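Local coordinates for spore coat polysaccharide biosynthesis protein spsE (Bacillus subtilis, PDB 1VLI) that probably acts as an N-acylneuraminate-9-phosphate synthase-like enzyme, making a sugar acid for the spore coat polysaccharide of Bacillus subtilis, at residues A[14-18]-A[217-221]; A[158-164]-A[185-191]; A[170-174]-A[211-216]. Residue numbers count along the deposited sequence, not the author numbering.

Contact 1. Residues A[14-18]-A[217-221]; sequences AAFQI and PEAVI
Ala14 and Val220 carry most of this contact, with Phe16 adding the end of its ring. Residues 15-18 are extended, Ala15 at phi/psi -156/153° and Phe16 at -161/179°. In 217-221, Pro217 and Glu218 keep psi near zero before Ala219 (-93/155°) leads into the strand that starts at Val220. The CA atoms of the two segments come closest at Ala14 and Glu218, 4.7 Å apart. Ala14 CB points into the turn and lies 3.5 Å from each of three carbonyl oxygens, Pro217 O, Glu218 O and Ala219 O. Strand 15-18 belongs to an N-terminal hairpin with strand 21-24, laid across the N-terminal end of the parallel strands of a TIM barrel, where 220-225 begins. Val220, chi1 t, directs CG2 at this hairpin, 3.8 Å from Ala14 O and 4.4 Å from Ala14 CB. Phe16, chi1 p, brings CE2 to 3.5 Å from Val220 CG2, its ring also resting on Pro160, Gln187 and Ala189. No hydrogen bond joins the two segments.

Contact 2. Residues A[158-164]-A[185-191]; sequences NRPMIFS and NNQIAIM
Two side-chain amides extend the pairing back before the strands: Asn185 ND2 donates to Arg159 O (2.8 Å) and Gln187 NE2 to Asn158 O (3.1 Å). Asn185 OD1 (chi1 t) accepts from Gln187 N (3.1 Å), an Asx turn, and also from Gln187 NE2 (3.1 Å). Asn158, leaving the preceding helix, has positive phi (62°). From Met161 onward the strands run parallel, axes 4.7 Å apart at -20°, pairing Met161 with Ile188 through to Ser164 with Met191. Backbone hydrogen bonds run from Met161 N to Gln187 O (2.9 Å), Ala189 N to Met161 O (2.8 Å), Phe163 N to Ala189 O (2.9 Å) and Met191 N to Phe163 O (2.7 Å). These strands form a beta-alpha-beta unit of the TIM barrel through helix 170-181. Toward that helix, Phe163 (chi1 p) lays CE2 3.7 Å from Ile188 CG2. On the other face Ile162 CG2 meets Met191 CG at 3.5 Å, and the side chain of Ser164, hydrogen-bonded to Lys139, is about 8 Å from the bound zinc ion.

Contact 3. Residues A[170-174]-A[211-216]; sequences ISDVH and MLAAAF
Apolar contacts make up nearly all of this interface, without hydrogen bonds across it. The first turn of helix 170-181 faces the last turn of helix 208-215; the axes of segments 170-174 and 211-215 approach to 12.1 Å and cross at -48°, so side chains bridge a wide gap. Ile170 (chi1 t, chi2 p) reaches over with CD1, which lies 3.7 Å from Leu212 CD2, 3.9 Å from SE of selenomethionine Met211 and 4.3 Å from Ala215 CB. Val173 CG1 sits 4.4 Å from Leu212 CD2. Aromatic contacts centre on Phe216, which, just past the helix at phi/psi -128/72° and with chi1 m, turns its ring back between the helices. Phe216 CE2 is 3.7 Å from Ile170 CD1 and 3.5 Å from Val173 CG1, while Phe216 CE1 lies 3.7 Å from His174 CA and 3.8 Å from His174 ND1, at the edge of the imidazole. Val173 and Phe216 also touch Ile190 of strand 188-193 beneath, the arrangement of neighbouring helices on a TIM barrel's outer layer.

In the fold
The three contacts occupy one sector of the NeuB-family barrel, on the same side of the chain's centre. Strands 161-164, 188-193 and 220-225 are consecutive in its parallel sheet. Contacts 1 and 2 have centres about 8 Å apart and meet where Val220 very likely hydrogen-bonds to Ile188 and Ile190. The centre of contact 3 is about 13 Å from that of contact 1 and about 14 Å from that of contact 2, in the helical layer, with Ile190 and Ile221 packing against it. Along the chain, contact 1 encloses the other two, whose segments alternate as strand, helix, strand, helix. Phe16 lays the N-terminal hairpin over the strand starts, at the barrel floor, opposite zinc ligands His226 and His248.

Contact 1. Residues A[14-18]-A[217-221]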
ATOM      1  N   ALA A  14     -15.996   1.223  14.355  1.00 74.70           N
ATOM      2  CA  ALA A  14     -14.696   1.391  13.634  1.00 74.29           C
ATOM      3  C   ALA A  14     -14.609   2.759  12.936  1.00 72.92           C
ATOM      4  O   ALA A  14     -15.230   2.987  11.879  1.00 70.94           O
ATOM      5  CB  ALA A  14     -14.486   0.266  12.640  1.00 74.66           C
ATOM      6  N   ALA A  15     -13.835   3.650  13.553  1.00 71.65           N
ATOM      7  CA  ALA A  15     -13.615   5.021  13.075  1.00 70.99           C
ATOM      8  C   ALA A  15     -12.281   5.553  13.616  1.00 71.43           C
ATOM      9  O   ALA A  15     -11.821   5.099  14.668  1.00 71.93           O
ATOM     10  CB  ALA A  15     -14.762   5.927  13.498  1.00 68.80           C
ATOM     11  N   PHE A  16     -11.662   6.492  12.887  1.00 69.52           N
ATOM     12  CA  PHE A  16     -10.466   7.203  13.347  1.00 66.96           C
ATOM     13  C   PHE A  16     -10.219   8.507  12.571  1.00 68.00           C
ATOM     14  O   PHE A  16     -10.985   8.847  11.668  1.00 71.43           O
ATOM     15  CB  PHE A  16      -9.219   6.308  13.362  1.00 63.89           C
ATOM     16  CG  PHE A  16      -8.873   5.683  12.028  1.00 60.41           C
ATOM     17  CD1 PHE A  16      -8.051   6.343  11.134  1.00 48.16           C
ATOM     18  CD2 PHE A  16      -9.330   4.403  11.691  1.00 54.81           C
ATOM     19  CE1 PHE A  16      -7.685   5.776   9.907  1.00 50.49           C
ATOM     20  CE2 PHE A  16      -8.981   3.805  10.460  1.00 51.94           C
ATOM     21  CZ  PHE A  16      -8.167   4.484   9.559  1.00 64.94           C
ATOM     22  N   GLN A  17      -9.169   9.237  12.931  1.00 63.62           N
ATOM     23  CA  GLN A  17      -8.900  10.541  12.324  1.00 61.26           C
ATOM     24  C   GLN A  17      -7.681  10.495  11.404  1.00 58.17           C
ATOM     25  O   GLN A  17      -6.589  10.176  11.866  1.00 59.69           O
ATOM     26  CB  GLN A  17      -8.611  11.580  13.419  1.00 59.63           C
ATOM     27  CG  GLN A  17      -9.731  11.894  14.351  1.00 62.35           C
ATOM     28  CD  GLN A  17     -10.888  12.542  13.634  1.00 78.60           C
ATOM     29  OE1 GLN A  17     -11.910  11.881  13.387  1.00 82.94           O
ATOM     30  NE2 GLN A  17     -10.736  13.827  13.273  1.00 76.88           N
ATOM     31  N   ILE A  18      -7.838  10.831  10.123  1.00 53.32           N
ATOM     32  CA  ILE A  18      -6.663  11.210   9.322  1.00 50.43           C
ATOM     33  C   ILE A  18      -6.552  12.744   9.263  1.00 50.50           C
ATOM     34  O   ILE A  18      -7.411  13.417   8.701  1.00 50.38           O
ATOM     35  CB  ILE A  18      -6.731  10.594   7.942  1.00 49.89           C
ATOM     36  CG1 ILE A  18      -6.631   9.065   8.051  1.00 51.43           C
ATOM     37  CG2 ILE A  18      -5.563  11.064   7.121  1.00 48.04           C
ATOM     38  CD1 ILE A  18      -6.982   8.336   6.763  1.00 47.58           C
ATOM     39  N   PRO A 217     -14.412  -6.318  12.196  1.00 57.34           N
ATOM     40  CA  PRO A 217     -15.395  -5.284  12.417  1.00 59.77           C
ATOM     41  C   PRO A 217     -14.812  -4.068  13.137  1.00 60.91           C
ATOM     42  O   PRO A 217     -15.489  -3.055  13.253  1.00 64.25           O
ATOM     43  CB  PRO A 217     -16.479  -5.999  13.254  1.00 56.37           C
ATOM     44  CG  PRO A 217     -15.721  -6.951  14.060  1.00 58.08           C
ATOM     45  CD  PRO A 217     -14.583  -7.426  13.146  1.00 58.34           C
ATOM     46  N   GLU A 218     -13.568  -4.143  13.593  1.00 63.68           N
ATOM     47  CA  GLU A 218     -12.907  -2.936  14.123  1.00 66.06           C
ATOM     48  C   GLU A 218     -11.976  -2.244  13.118  1.00 66.93           C
ATOM     49  O   GLU A 218     -11.364  -1.219  13.437  1.00 70.23           O
ATOM     50  CB  GLU A 218     -12.135  -3.250  15.408  1.00 64.97           C
ATOM     51  CG  GLU A 218     -12.990  -3.284  16.668  1.00 74.58           C
ATOM     52  CD  GLU A 218     -12.227  -3.875  17.839  1.00 90.28           C
ATOM     53  OE1 GLU A 218     -11.471  -3.123  18.514  1.00 88.03           O
ATOM     54  OE2 GLU A 218     -12.364  -5.105  18.068  1.00 94.37           O
ATOM     55  N   ALA A 219     -11.825  -2.820  11.926  1.00 64.04           N
ATOM     56  CA  ALA A 219     -11.049  -2.195  10.866  1.00 59.02           C
ATOM     57  C   ALA A 219     -12.036  -1.396  10.030  1.00 58.74           C
ATOM     58  O   ALA A 219     -13.253  -1.691  10.058  1.00 57.18           O
ATOM     59  CB  ALA A 219     -10.364  -3.228  10.039  1.00 56.79           C
ATOM     60  N   VAL A 220     -11.529  -0.352   9.352  1.00 53.58           N
ATOM     61  CA  VAL A 220     -12.274   0.366   8.324  1.00 51.21           C
ATOM     62  C   VAL A 220     -11.827  -0.200   6.992  1.00 51.06           C
ATOM     63  O   VAL A 220     -10.631  -0.312   6.760  1.00 53.83           O
ATOM     64  CB  VAL A 220     -11.960   1.903   8.308  1.00 52.15           C
ATOM     65  CG1 VAL A 220     -12.882   2.582   7.313  1.00 44.59           C
ATOM     66  CG2 VAL A 220     -12.113   2.508   9.696  1.00 47.49           C
ATOM     67  N   ILE A 221     -12.765  -0.505   6.103  1.00 54.08           N
ATOM     68  CA  ILE A 221     -12.448  -1.197   4.836  1.00 57.17           C
ATOM     69  C   ILE A 221     -12.590  -0.256   3.638  1.00 53.41           C
ATOM     70  O   ILE A 221     -13.611   0.415   3.499  1.00 48.61           O
ATOM     71  CB  ILE A 221     -13.376  -2.455   4.633  1.00 58.38           C
ATOM     72  CG1 ILE A 221     -13.310  -3.410   5.831  1.00 61.13           C
ATOM     73  CG2 ILE A 221     -12.981  -3.264   3.388  1.00 62.98           C
ATOM     74  CD1 ILE A 221     -12.111  -4.250   5.859  1.00 46.68           C
TER

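Contact 2. Residues A[158-164]-A[185-191]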
ATOM      1  N   ASN A 158       2.254   5.287  16.147  1.00 64.56           N
ATOM      2  CA  ASN A 158       0.899   5.696  16.519  1.00 64.45           C
ATOM      3  C   ASN A 158       0.077   6.566  15.567  1.00 61.99           C
ATOM      4  O   ASN A 158      -0.821   7.294  15.966  1.00 60.74           O
ATOM      5  CB  ASN A 158       0.811   6.166  17.970  1.00 65.24           C
ATOM      6  CG  ASN A 158       0.075   5.139  18.848  1.00 81.84           C
ATOM      7  OD1 ASN A 158       0.725   4.441  19.639  1.00 91.88           O
ATOM      8  ND2 ASN A 158      -1.279   4.996  18.664  1.00 70.14           N
ATOM      9  N   ARG A 159       0.351   6.426  14.289  1.00 62.37           N
ATOM     10  CA  ARG A 159      -0.452   7.061  13.290  1.00 61.95           C
ATOM     11  C   ARG A 159      -1.327   6.031  12.589  1.00 62.43           C
ATOM     12  O   ARG A 159      -1.086   4.805  12.678  1.00 60.18           O
ATOM     13  CB  ARG A 159       0.462   7.793  12.316  1.00 66.08           C
ATOM     14  CG  ARG A 159       0.982   9.108  12.891  1.00 71.18           C
ATOM     15  CD  ARG A 159      -0.157  10.142  13.113  1.00 89.25           C
ATOM     16  NE  ARG A 159       0.228  11.248  13.995  1.00102.13           N
ATOM     17  CZ  ARG A 159       0.185  11.208  15.330  1.00105.66           C
ATOM     18  NH1 ARG A 159      -0.231  10.109  15.969  1.00103.88           N
ATOM     19  NH2 ARG A 159       0.565  12.271  16.029  1.00102.17           N
ATOM     20  N   PRO A 160      -2.374   6.511  11.930  1.00 60.17           N
ATOM     21  CA  PRO A 160      -3.202   5.641  11.127  1.00 59.63           C
ATOM     22  C   PRO A 160      -2.397   4.802  10.129  1.00 58.95           C
ATOM     23  O   PRO A 160      -1.349   5.219   9.627  1.00 55.73           O
ATOM     24  CB  PRO A 160      -4.122   6.626  10.413  1.00 58.99           C
ATOM     25  CG  PRO A 160      -4.264   7.717  11.399  1.00 58.28           C
ATOM     26  CD  PRO A 160      -2.886   7.896  11.944  1.00 58.55           C
HETATM   27  N   MSE A 161      -2.914   3.614   9.838  1.00 58.92           N
HETATM   28  CA  MSE A 161      -2.253   2.727   8.914  1.00 56.33           C
HETATM   29  C   MSE A 161      -3.210   2.195   7.904  1.00 55.64           C
HETATM   30  O   MSE A 161      -4.321   1.777   8.260  1.00 57.48           O
HETATM   31  CB  MSE A 161      -1.606   1.655   9.697  1.00 53.32           C
HETATM   32  CG  MSE A 161      -0.327   2.219  10.252  1.00 57.38           C
HETATM   33 SE   MSE A 161       0.776   1.049  11.124  1.00 71.19          SE
HETATM   34  CE  MSE A 161       1.293  -0.222   9.676  1.00 63.15           C
ATOM     35  N   ILE A 162      -2.830   2.305   6.636  1.00 54.72           N
ATOM     36  CA  ILE A 162      -3.673   1.813   5.543  1.00 56.24           C
ATOM     37  C   ILE A 162      -2.912   0.727   4.845  1.00 57.61           C
ATOM     38  O   ILE A 162      -1.807   0.993   4.351  1.00 59.61           O
ATOM     39  CB  ILE A 162      -3.960   2.922   4.534  1.00 58.32           C
ATOM     40  CG1 ILE A 162      -4.508   4.164   5.236  1.00 54.65           C
ATOM     41  CG2 ILE A 162      -4.933   2.433   3.456  1.00 47.61           C
ATOM     42  CD1 ILE A 162      -4.537   5.382   4.338  1.00 55.18           C
ATOM     43  N   PHE A 163      -3.449  -0.495   4.821  1.00 55.58           N
ATOM     44  CA  PHE A 163      -2.718  -1.542   4.106  1.00 53.02           C
ATOM     45  C   PHE A 163      -3.528  -2.206   3.002  1.00 54.16           C
ATOM     46  O   PHE A 163      -4.741  -2.325   3.096  1.00 60.18           O
ATOM     47  CB  PHE A 163      -1.978  -2.503   5.036  1.00 48.30           C
ATOM     48  CG  PHE A 163      -2.858  -3.476   5.771  1.00 58.98           C
ATOM     49  CD1 PHE A 163      -3.259  -4.697   5.167  1.00 48.63           C
ATOM     50  CD2 PHE A 163      -3.236  -3.225   7.087  1.00 52.62           C
ATOM     51  CE1 PHE A 163      -4.000  -5.613   5.861  1.00 45.11           C
ATOM     52  CE2 PHE A 163      -4.018  -4.150   7.790  1.00 58.51           C
ATOM     53  CZ  PHE A 163      -4.385  -5.355   7.184  1.00 41.97           C
ATOM     54  N   SER A 164      -2.847  -2.564   1.922  1.00 50.71           N
ATOM     55  CA  SER A 164      -3.502  -3.075   0.761  1.00 51.87           C
ATOM     56  C   SER A 164      -3.412  -4.597   0.744  1.00 52.23           C
ATOM     57  O   SER A 164      -2.580  -5.189   1.425  1.00 53.02           O
ATOM     58  CB  SER A 164      -2.868  -2.449  -0.462  1.00 51.19           C
ATOM     59  OG  SER A 164      -3.537  -1.230  -0.773  1.00 66.77           O
ATOM     60  N   ASN A 185      -1.685  -0.008  18.454  1.00 57.69           N
ATOM     61  CA  ASN A 185      -2.281   0.857  17.448  1.00 56.66           C
ATOM     62  C   ASN A 185      -3.554   0.230  16.868  1.00 58.48           C
ATOM     63  O   ASN A 185      -3.494  -0.820  16.244  1.00 60.56           O
ATOM     64  CB  ASN A 185      -1.254   1.137  16.348  1.00 55.23           C
ATOM     65  CG  ASN A 185      -1.672   2.265  15.424  1.00 55.47           C
ATOM     66  OD1 ASN A 185      -2.841   2.591  15.340  1.00 63.06           O
ATOM     67  ND2 ASN A 185      -0.707   2.869  14.729  1.00 62.41           N
ATOM     68  N   ASN A 186      -4.702   0.871  17.069  1.00 60.15           N
ATOM     69  CA  ASN A 186      -5.955   0.353  16.541  1.00 62.42           C
ATOM     70  C   ASN A 186      -6.608   1.215  15.466  1.00 61.10           C
ATOM     71  O   ASN A 186      -7.786   1.044  15.203  1.00 62.72           O
ATOM     72  CB  ASN A 186      -6.955  -0.056  17.664  1.00 62.42           C
ATOM     73  CG  ASN A 186      -7.383   1.109  18.537  1.00 70.10           C
ATOM     74  N   GLN A 187      -5.834   2.083  14.813  1.00 60.10           N
ATOM     75  CA  GLN A 187      -6.323   2.948  13.710  1.00 57.97           C
ATOM     76  C   GLN A 187      -5.924   2.361  12.361  1.00 56.16           C
ATOM     77  O   GLN A 187      -4.983   2.842  11.712  1.00 52.40           O
ATOM     78  CB  GLN A 187      -5.742   4.367  13.834  1.00 57.59           C
ATOM     79  CG  GLN A 187      -5.649   4.865  15.271  1.00 60.01           C
ATOM     80  CD  GLN A 187      -4.603   5.955  15.447  1.00 63.93           C
ATOM     81  OE1 GLN A 187      -4.915   7.115  15.227  1.00 60.27           O
ATOM     82  NE2 GLN A 187      -3.358   5.583  15.854  1.00 50.49           N
ATOM     83  N   ILE A 188      -6.633   1.307  11.962  1.00 56.58           N
ATOM     84  CA  ILE A 188      -6.248   0.474  10.812  1.00 54.44           C
ATOM     85  C   ILE A 188      -7.322   0.537   9.741  1.00 52.50           C
ATOM     86  O   ILE A 188      -8.502   0.525  10.063  1.00 49.99           O
ATOM     87  CB  ILE A 188      -6.070  -0.964  11.275  1.00 56.56           C
ATOM     88  CG1 ILE A 188      -4.997  -1.036  12.345  1.00 51.43           C
ATOM     89  CG2 ILE A 188      -5.745  -1.899  10.113  1.00 54.25           C
ATOM     90  CD1 ILE A 188      -4.981  -2.373  13.083  1.00 48.56           C
ATOM     91  N   ALA A 189      -6.904   0.655   8.475  1.00 53.44           N
ATOM     92  CA  ALA A 189      -7.803   0.584   7.308  1.00 53.05           C
ATOM     93  C   ALA A 189      -7.213  -0.467   6.374  1.00 54.79           C
ATOM     94  O   ALA A 189      -5.988  -0.509   6.180  1.00 54.97           O
ATOM     95  CB  ALA A 189      -7.928   1.918   6.592  1.00 46.77           C
ATOM     96  N   ILE A 190      -8.078  -1.292   5.794  1.00 53.10           N
ATOM     97  CA  ILE A 190      -7.647  -2.439   4.974  1.00 52.99           C
ATOM     98  C   ILE A 190      -8.227  -2.208   3.587  1.00 52.64           C
ATOM     99  O   ILE A 190      -9.430  -2.091   3.463  1.00 50.77           O
ATOM    100  CB  ILE A 190      -8.221  -3.753   5.571  1.00 54.36           C
ATOM    101  CG1 ILE A 190      -7.780  -3.916   7.038  1.00 56.69           C
ATOM    102  CG2 ILE A 190      -7.810  -4.973   4.727  1.00 49.47           C
ATOM    103  CD1 ILE A 190      -8.189  -5.219   7.687  1.00 52.37           C
HETATM  104  N   MSE A 191      -7.383  -2.103   2.555  1.00 51.85           N
HETATM  105  CA  MSE A 191      -7.884  -1.870   1.201  1.00 50.98           C
HETATM  106  C   MSE A 191      -7.987  -3.201   0.454  1.00 53.44           C
HETATM  107  O   MSE A 191      -7.049  -3.964   0.427  1.00 57.44           O
HETATM  108  CB  MSE A 191      -6.989  -0.941   0.413  1.00 49.57           C
HETATM  109  CG  MSE A 191      -6.589   0.394   1.143  1.00 50.72           C
HETATM  110 SE   MSE A 191      -8.112   1.545   1.371  1.00 61.36          SE
HETATM  111  CE  MSE A 191      -8.185   2.327  -0.417  1.00 66.65           C
TER

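Contact 3. Residues A[170-174]-A[211-216]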
ATOM      1  N   ILE A 170      -7.217 -14.594   3.484  1.00 58.16           N
ATOM      2  CA  ILE A 170      -7.751 -14.042   4.728  1.00 60.17           C
ATOM      3  C   ILE A 170      -6.741 -14.102   5.903  1.00 61.02           C
ATOM      4  O   ILE A 170      -6.657 -13.182   6.738  1.00 61.54           O
ATOM      5  CB  ILE A 170      -9.170 -14.637   5.022  1.00 62.15           C
ATOM      6  CG1 ILE A 170      -9.894 -13.891   6.143  1.00 65.62           C
ATOM      7  CG2 ILE A 170      -9.135 -16.150   5.280  1.00 63.38           C
ATOM      8  CD1 ILE A 170     -10.404 -12.551   5.758  1.00 50.89           C
ATOM      9  N   SER A 171      -5.921 -15.143   5.909  1.00 59.27           N
ATOM     10  CA  SER A 171      -4.947 -15.319   6.955  1.00 59.37           C
ATOM     11  C   SER A 171      -3.832 -14.278   6.891  1.00 57.11           C
ATOM     12  O   SER A 171      -3.338 -13.857   7.931  1.00 54.81           O
ATOM     13  CB  SER A 171      -4.386 -16.731   6.897  1.00 58.14           C
ATOM     14  OG  SER A 171      -4.069 -17.038   5.560  1.00 65.99           O
ATOM     15  N   ASP A 172      -3.447 -13.847   5.690  1.00 56.73           N
ATOM     16  CA  ASP A 172      -2.452 -12.746   5.556  1.00 56.94           C
ATOM     17  C   ASP A 172      -3.022 -11.431   6.077  1.00 57.87           C
ATOM     18  O   ASP A 172      -2.312 -10.612   6.723  1.00 57.81           O
ATOM     19  CB  ASP A 172      -2.042 -12.545   4.089  1.00 57.36           C
ATOM     20  CG  ASP A 172      -1.738 -13.862   3.367  1.00 57.88           C
ATOM     21  OD1 ASP A 172      -0.929 -14.644   3.888  1.00 55.71           O
ATOM     22  OD2 ASP A 172      -2.257 -14.188   2.276  1.00 63.12           O
ATOM     23  N   VAL A 173      -4.308 -11.225   5.792  1.00 53.99           N
ATOM     24  CA  VAL A 173      -4.973  -9.997   6.189  1.00 53.33           C
ATOM     25  C   VAL A 173      -5.030  -9.989   7.723  1.00 57.39           C
ATOM     26  O   VAL A 173      -4.660  -8.995   8.392  1.00 57.26           O
ATOM     27  CB  VAL A 173      -6.327  -9.888   5.523  1.00 51.00           C
ATOM     28  CG1 VAL A 173      -7.078  -8.717   6.003  1.00 41.75           C
ATOM     29  CG2 VAL A 173      -6.158  -9.742   4.044  1.00 48.72           C
ATOM     30  N   HIS A 174      -5.378 -11.146   8.273  1.00 56.80           N
ATOM     31  CA  HIS A 174      -5.470 -11.311   9.710  1.00 58.01           C
ATOM     32  C   HIS A 174      -4.156 -11.114  10.448  1.00 59.29           C
ATOM     33  O   HIS A 174      -4.134 -10.473  11.502  1.00 61.57           O
ATOM     34  CB  HIS A 174      -6.031 -12.681  10.024  1.00 57.52           C
ATOM     35  CG  HIS A 174      -6.189 -12.942  11.483  1.00 57.43           C
ATOM     36  ND1 HIS A 174      -7.179 -12.353  12.238  1.00 61.88           N
ATOM     37  CD2 HIS A 174      -5.512 -13.758  12.320  1.00 62.23           C
ATOM     38  CE1 HIS A 174      -7.091 -12.780  13.484  1.00 65.15           C
ATOM     39  NE2 HIS A 174      -6.095 -13.640  13.558  1.00 66.11           N
HETATM   40  N   MSE A 211     -17.393  -8.906   3.101  1.00 54.19           N
HETATM   41  CA  MSE A 211     -16.794 -10.038   3.785  1.00 50.65           C
HETATM   42  C   MSE A 211     -15.712  -9.543   4.754  1.00 54.73           C
HETATM   43  O   MSE A 211     -15.737  -9.877   5.947  1.00 54.87           O
HETATM   44  CB  MSE A 211     -16.173 -10.984   2.765  1.00 51.07           C
HETATM   45  CG  MSE A 211     -15.664 -12.275   3.337  1.00 49.02           C
HETATM   46 SE   MSE A 211     -13.882 -12.161   4.040  1.00 62.91          SE
HETATM   47  CE  MSE A 211     -12.820 -11.999   2.313  1.00 58.73           C
ATOM     48  N   LEU A 212     -14.756  -8.748   4.258  1.00 53.36           N
ATOM     49  CA  LEU A 212     -13.729  -8.188   5.161  1.00 53.35           C
ATOM     50  C   LEU A 212     -14.310  -7.358   6.298  1.00 49.83           C
ATOM     51  O   LEU A 212     -13.828  -7.405   7.406  1.00 53.35           O
ATOM     52  CB  LEU A 212     -12.673  -7.365   4.423  1.00 49.36           C
ATOM     53  CG  LEU A 212     -11.801  -8.148   3.453  1.00 62.23           C
ATOM     54  CD1 LEU A 212     -10.893  -7.185   2.741  1.00 53.76           C
ATOM     55  CD2 LEU A 212     -11.005  -9.336   4.131  1.00 55.94           C
ATOM     56  N   ALA A 213     -15.364  -6.631   6.034  1.00 48.76           N
ATOM     57  CA  ALA A 213     -15.918  -5.734   7.046  1.00 51.89           C
ATOM     58  C   ALA A 213     -16.526  -6.517   8.210  1.00 53.55           C
ATOM     59  O   ALA A 213     -16.379  -6.152   9.382  1.00 54.38           O
ATOM     60  CB  ALA A 213     -16.970  -4.808   6.419  1.00 42.43           C
ATOM     61  N   ALA A 214     -17.228  -7.598   7.885  1.00 55.39           N
ATOM     62  CA  ALA A 214     -17.738  -8.472   8.915  1.00 52.97           C
ATOM     63  C   ALA A 214     -16.587  -9.197   9.580  1.00 53.82           C
ATOM     64  O   ALA A 214     -16.552  -9.296  10.800  1.00 56.76           O
ATOM     65  CB  ALA A 214     -18.780  -9.446   8.342  1.00 57.25           C
ATOM     66  N   ALA A 215     -15.606  -9.645   8.800  1.00 55.71           N
ATOM     67  CA  ALA A 215     -14.466 -10.405   9.369  1.00 56.78           C
ATOM     68  C   ALA A 215     -13.576  -9.602  10.315  1.00 56.64           C
ATOM     69  O   ALA A 215     -13.024 -10.180  11.255  1.00 54.60           O
ATOM     70  CB  ALA A 215     -13.613 -11.094   8.258  1.00 56.67           C
ATOM     71  N   PHE A 216     -13.433  -8.289  10.058  1.00 57.95           N
ATOM     72  CA  PHE A 216     -12.633  -7.367  10.881  1.00 56.04           C
ATOM     73  C   PHE A 216     -13.459  -6.150  11.284  1.00 58.29           C
ATOM     74  O   PHE A 216     -13.205  -5.037  10.795  1.00 55.29           O
ATOM     75  CB  PHE A 216     -11.399  -6.892  10.089  1.00 56.20           C
ATOM     76  CG  PHE A 216     -10.528  -8.016   9.624  1.00 55.04           C
ATOM     77  CD1 PHE A 216      -9.599  -8.602  10.491  1.00 56.78           C
ATOM     78  CD2 PHE A 216     -10.654  -8.524   8.332  1.00 53.90           C
ATOM     79  CE1 PHE A 216      -8.814  -9.681  10.086  1.00 56.59           C
ATOM     80  CE2 PHE A 216      -9.861  -9.605   7.913  1.00 45.95           C
ATOM     81  CZ  PHE A 216      -8.956 -10.186   8.803  1.00 56.31           C
TER